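Local coordinates for protein acyl-CoA thioesterase (Alicyclobacillus acidocaldarius subsp. acidocaldarius, PDB 3RQB) that is of unproven function but, as a double hot dog protein of the acyl-CoA thioesterase family, probably hydrolyses acyl-CoA thioesters, at residues V204-A217 with L257-A269. Residues are numbered along the deposited sequence; the frame is centred on the assembly and turned at random.
Sequences VPIGTVTFTVYFLA and LLATTTQLVYMKA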
loop_
_atom_site.group_PDB
_atom_site.type_symbol
_atom_site.label_atom_id
_atom_site.label_comp_id
_atom_site.label_asym_id
_atom_site.label_seq_id
_atom_site.Cartn_x
_atom_site.Cartn_y
_atom_site.Cartn_z
ATOM N N VAL B 204 18.912 -9.146 11.530
ATOM C CA VAL B 204 19.150 -9.958 10.342
ATOM C C VAL B 204 19.191 -8.990 9.173
ATOM O O VAL B 204 18.760 -7.839 9.292
ATOM C CB VAL B 204 18.034 -11.016 10.068
ATOM C CG1 VAL B 204 18.170 -12.219 10.983
ATOM C CG2 VAL B 204 16.642 -10.403 10.182
ATOM N N PRO B 205 19.737 -9.435 8.039
ATOM C CA PRO B 205 19.668 -8.591 6.843
ATOM C C PRO B 205 18.231 -8.409 6.361
ATOM O O PRO B 205 17.501 -9.388 6.206
ATOM C CB PRO B 205 20.459 -9.401 5.811
ATOM C CG PRO B 205 21.407 -10.218 6.630
ATOM C CD PRO B 205 20.655 -10.574 7.872
ATOM N N ILE B 206 17.841 -7.165 6.104
ATOM C CA ILE B 206 16.523 -6.876 5.551
ATOM C C ILE B 206 16.643 -5.726 4.568
ATOM O O ILE B 206 17.596 -4.949 4.628
ATOM C CB ILE B 206 15.480 -6.510 6.653
ATOM C CG1 ILE B 206 15.997 -5.390 7.565
ATOM C CG2 ILE B 206 15.115 -7.728 7.489
ATOM C CD1 ILE B 206 15.688 -3.978 7.088
ATOM N N GLY B 207 15.687 -5.626 3.653
ATOM C CA GLY B 207 15.539 -4.414 2.877
ATOM C C GLY B 207 14.106 -4.264 2.411
ATOM O O GLY B 207 13.390 -5.250 2.212
ATOM N N THR B 208 13.696 -3.018 2.200
ATOM C CA THR B 208 12.329 -2.734 1.808
ATOM C C THR B 208 12.208 -2.755 0.300
ATOM O O THR B 208 12.932 -2.047 -0.410
ATOM C CB THR B 208 11.860 -1.360 2.316
ATOM O OG1 THR B 208 11.690 -1.406 3.736
ATOM C CG2 THR B 208 10.535 -0.984 1.669
ATOM N N VAL B 209 11.305 -3.594 -0.184
ATOM C CA VAL B 209 10.948 -3.626 -1.590
ATOM C C VAL B 209 9.958 -2.522 -1.952
ATOM O O VAL B 209 10.090 -1.864 -2.990
ATOM C CB VAL B 209 10.321 -4.972 -1.931
ATOM C CG1 VAL B 209 9.723 -4.951 -3.340
ATOM C CG2 VAL B 209 11.358 -6.064 -1.763
ATOM N N THR B 210 8.961 -2.330 -1.093
ATOM C CA THR B 210 7.892 -1.385 -1.374
ATOM C C THR B 210 7.284 -0.772 -0.111
ATOM O O THR B 210 7.216 -1.406 0.950
ATOM C CB THR B 210 6.788 -2.039 -2.219
ATOM O OG1 THR B 210 5.774 -1.070 -2.520
ATOM C CG2 THR B 210 6.183 -3.198 -1.470
ATOM N N PHE B 211 6.849 0.476 -0.250
ATOM C CA PHE B 211 6.378 1.264 0.864
ATOM C C PHE B 211 5.170 2.067 0.384
ATOM O O PHE B 211 5.250 2.750 -0.638
ATOM C CB PHE B 211 7.543 2.155 1.292
ATOM C CG PHE B 211 7.200 3.196 2.324
ATOM C CD1 PHE B 211 7.115 2.869 3.671
ATOM C CD2 PHE B 211 7.024 4.523 1.950
ATOM C CE1 PHE B 211 6.824 3.843 4.624
ATOM C CE2 PHE B 211 6.734 5.496 2.895
ATOM C CZ PHE B 211 6.636 5.156 4.234
ATOM N N THR B 212 4.048 1.969 1.099
ATOM C CA THR B 212 2.860 2.756 0.757
ATOM C C THR B 212 2.435 3.637 1.930
ATOM O O THR B 212 2.588 3.251 3.090
ATOM C CB THR B 212 1.657 1.879 0.308
ATOM O OG1 THR B 212 1.935 1.286 -0.965
ATOM C CG2 THR B 212 0.413 2.718 0.157
ATOM N N VAL B 213 1.937 4.834 1.622
ATOM C CA VAL B 213 1.392 5.729 2.647
ATOM C C VAL B 213 0.141 6.504 2.199
ATOM O O VAL B 213 0.107 7.134 1.137
ATOM C CB VAL B 213 2.441 6.738 3.149
ATOM C CG1 VAL B 213 2.917 7.609 2.004
ATOM C CG2 VAL B 213 1.856 7.602 4.257
ATOM N N TYR B 214 -0.881 6.475 3.040
ATOM C CA TYR B 214 -2.096 7.219 2.771
ATOM C C TYR B 214 -2.140 8.386 3.747
ATOM O O TYR B 214 -1.952 8.180 4.955
ATOM C CB TYR B 214 -3.306 6.316 3.008
ATOM C CG TYR B 214 -3.388 5.112 2.096
ATOM C CD1 TYR B 214 -2.588 5.012 0.961
ATOM C CD2 TYR B 214 -4.284 4.088 2.360
ATOM C CE1 TYR B 214 -2.681 3.922 0.117
ATOM C CE2 TYR B 214 -4.382 2.992 1.525
ATOM C CZ TYR B 214 -3.582 2.912 0.405
ATOM O OH TYR B 214 -3.691 1.819 -0.423
ATOM N N PHE B 215 -2.368 9.606 3.263
ATOM C CA PHE B 215 -2.519 10.702 4.217
ATOM C C PHE B 215 -3.997 10.907 4.506
ATOM O O PHE B 215 -4.688 11.550 3.726
ATOM C CB PHE B 215 -2.007 12.011 3.615
ATOM C CG PHE B 215 -0.612 11.938 3.080
ATOM C CD1 PHE B 215 0.463 12.304 3.871
ATOM C CD2 PHE B 215 -0.376 11.530 1.778
ATOM C CE1 PHE B 215 1.759 12.246 3.385
ATOM C CE2 PHE B 215 0.913 11.469 1.282
ATOM C CZ PHE B 215 1.984 11.828 2.088
ATOM N N LEU B 216 -4.446 10.492 5.687
ATOM C CA LEU B 216 -5.872 10.517 6.009
ATOM C C LEU B 216 -6.324 11.901 6.458
ATOM O O LEU B 216 -7.447 12.338 6.170
ATOM C CB LEU B 216 -6.213 9.438 7.045
ATOM C CG LEU B 216 -5.926 8.036 6.502
ATOM C CD1 LEU B 216 -5.585 7.054 7.615
ATOM C CD2 LEU B 216 -7.093 7.542 5.650
ATOM N N ALA B 217 -5.438 12.587 7.165
ATOM C CA ALA B 217 -5.750 13.908 7.658
ATOM C C ALA B 217 -5.687 14.903 6.516
ATOM O O ALA B 217 -4.795 14.841 5.654
ATOM C CB ALA B 217 -4.793 14.299 8.756
ATOM N N LEU B 257 -5.861 11.058 13.598
ATOM C CA LEU B 257 -5.121 10.070 12.836
ATOM C C LEU B 257 -4.581 10.719 11.569
ATOM O O LEU B 257 -5.336 11.125 10.683
ATOM C CB LEU B 257 -6.032 8.904 12.465
ATOM C CG LEU B 257 -5.385 7.860 11.556
ATOM C CD1 LEU B 257 -4.242 7.170 12.280
ATOM C CD2 LEU B 257 -6.410 6.842 11.091
ATOM N N LEU B 258 -3.261 10.800 11.491
ATOM C CA LEU B 258 -2.578 11.543 10.437
ATOM C C LEU B 258 -2.364 10.732 9.153
ATOM O O LEU B 258 -2.786 11.149 8.074
ATOM C CB LEU B 258 -1.280 12.146 10.966
ATOM C CG LEU B 258 -1.467 12.912 12.282
ATOM C CD1 LEU B 258 -0.140 13.355 12.860
ATOM C CD2 LEU B 258 -2.374 14.107 12.097
ATOM N N ALA B 259 -1.633 9.624 9.250
ATOM C CA ALA B 259 -1.435 8.752 8.094
ATOM C C ALA B 259 -1.372 7.283 8.463
ATOM O O ALA B 259 -1.216 6.921 9.625
ATOM C CB ALA B 259 -0.190 9.148 7.337
ATOM N N THR B 260 -1.497 6.443 7.448
ATOM C CA THR B 260 -1.371 5.012 7.613
ATOM C C THR B 260 -0.360 4.526 6.580
ATOM O O THR B 260 -0.281 5.078 5.476
ATOM C CB THR B 260 -2.735 4.303 7.440
ATOM O OG1 THR B 260 -2.583 2.894 7.663
ATOM C CG2 THR B 260 -3.288 4.531 6.046
ATOM N N THR B 261 0.432 3.519 6.942
ATOM C CA THR B 261 1.433 2.990 6.026
ATOM C C THR B 261 1.558 1.501 6.070
ATOM O O THR B 261 1.309 0.866 7.090
ATOM C CB THR B 261 2.838 3.493 6.345
ATOM O OG1 THR B 261 3.213 3.062 7.655
ATOM C CG2 THR B 261 2.874 4.983 6.282
ATOM N N THR B 262 2.000 0.967 4.943
ATOM C CA THR B 262 2.398 -0.420 4.842
ATOM C C THR B 262 3.773 -0.520 4.203
ATOM O O THR B 262 4.220 0.366 3.457
ATOM C CB THR B 262 1.398 -1.237 4.023
ATOM O OG1 THR B 262 1.430 -0.806 2.656
ATOM C CG2 THR B 262 -0.002 -1.047 4.574
ATOM N N GLN B 263 4.442 -1.613 4.518
ATOM C CA GLN B 263 5.782 -1.834 4.041
ATOM C C GLN B 263 5.907 -3.312 3.757
ATOM O O GLN B 263 5.482 -4.134 4.568
ATOM C CB GLN B 263 6.763 -1.444 5.142
ATOM C CG GLN B 263 8.138 -1.049 4.673
ATOM C CD GLN B 263 8.849 -0.192 5.696
ATOM O OE1 GLN B 263 10.003 -0.436 6.029
ATOM N NE2 GLN B 263 8.155 0.817 6.206
ATOM N N LEU B 264 6.482 -3.653 2.610
ATOM C CA LEU B 264 6.847 -5.036 2.338
ATOM C C LEU B 264 8.361 -5.145 2.375
ATOM O O LEU B 264 9.069 -4.417 1.676
ATOM C CB LEU B 264 6.320 -5.503 0.986
ATOM C CG LEU B 264 6.592 -6.994 0.760
ATOM C CD1 LEU B 264 5.986 -7.797 1.898
ATOM C CD2 LEU B 264 6.082 -7.504 -0.599
ATOM N N VAL B 265 8.866 -6.054 3.192
ATOM C CA VAL B 265 10.287 -6.073 3.434
ATOM C C VAL B 265 10.912 -7.444 3.268
ATOM O O VAL B 265 10.509 -8.419 3.908
ATOM C CB VAL B 265 10.589 -5.573 4.830
ATOM C CG1 VAL B 265 12.075 -5.324 4.973
ATOM C CG2 VAL B 265 9.799 -4.315 5.102
ATOM N N TYR B 266 11.907 -7.491 2.398
ATOM C CA TYR B 266 12.768 -8.644 2.258
ATOM C C TYR B 266 13.499 -8.945 3.558
ATOM O O TYR B 266 13.998 -8.047 4.230
ATOM C CB TYR B 266 13.799 -8.380 1.179
ATOM C CG TYR B 266 14.813 -9.483 1.064
ATOM C CD1 TYR B 266 14.499 -10.678 0.412
ATOM C CD2 TYR B 266 16.084 -9.345 1.604
ATOM C CE1 TYR B 266 15.429 -11.706 0.295
ATOM C CE2 TYR B 266 17.021 -10.367 1.493
ATOM C CZ TYR B 266 16.689 -11.547 0.836
ATOM O OH TYR B 266 17.618 -12.563 0.724
HETATM N N MSE B 267 13.588 -10.221 3.889
HETATM C CA MSE B 267 14.208 -10.642 5.130
HETATM C C MSE B 267 15.060 -11.907 4.932
HETATM O O MSE B 267 14.629 -12.851 4.263
HETATM C CB MSE B 267 13.105 -10.871 6.143
HETATM C CG MSE B 267 13.393 -11.900 7.190
HETATM SE SE MSE B 267 11.682 -12.546 7.813
HETATM C CE MSE B 267 11.235 -13.733 6.319
ATOM N N LYS B 268 16.265 -11.918 5.507
ATOM C CA LYS B 268 17.237 -13.009 5.303
ATOM C C LYS B 268 17.320 -14.181 6.310
ATOM O O LYS B 268 18.194 -15.025 6.183
ATOM C CB LYS B 268 18.645 -12.454 5.049
ATOM C CG LYS B 268 18.872 -12.004 3.611
ATOM C CD LYS B 268 20.229 -12.432 3.071
ATOM C CE LYS B 268 20.340 -12.197 1.552
ATOM N NZ LYS B 268 20.541 -10.762 1.149
ATOM N N ALA B 269 16.443 -14.241 7.304
ATOM C CA ALA B 269 16.524 -15.308 8.314
ATOM C C ALA B 269 16.278 -16.742 7.804
ATOM O O ALA B 269 15.180 -17.070 7.357
ATOM C CB ALA B 269 15.581 -14.999 9.470
#
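Thr212 and Thr262 sit at the middle of an antiparallel strand pairing that joins 206-215 to 257-267 within the C-terminal hot dog domain. They form a hydrogen-bonded pair, Thr212 N to Thr262 O at 2.9 Å and Thr262 N back to Thr212 O at 3.0 Å. The pattern continues through Tyr214 and Thr260 until Leu258 O takes both Leu216 N and Ala217 N from the same face of its plane. Toward the other end a classic beta bulge shifts the register: Val209 and Thr210 both face Leu264, whose O receives Val209 N in the carbonyl plane and Thr210 N only weakly. Beyond it the chain has turned a corner, and Gly207 pairs with Tyr266. On the Thr210 face, the Thr210 methyl CG2 meets Leu264 CB at 3.4 Å, and Thr260 CG2 lies alongside Tyr214 CB. The other face carries Val213 CG2 against Thr261 CG2 at 3.5 Å. Here the Gln263 side chain, with CG anti to the backbone N (chi1 -155°), lies between Thr208 and Phe211, its amide plane turned 70° from the Phe211 ring and set at that ring's edge. With an alanine here, the space between Thr208 and the edge of the Phe211 ring would probably be left unfilled. Strand 61-69 flanks 206-215, with Thr66 hydrogen-bonded through its hydroxyl to that of Thr212, and strand 243-251 flanks 257-267; helix 195-200 packs on Ile206, while the hydroxyls of Tyr214 and Thr262 hydrogen-bond to those of Thr262 and Tyr214 of the second subunit.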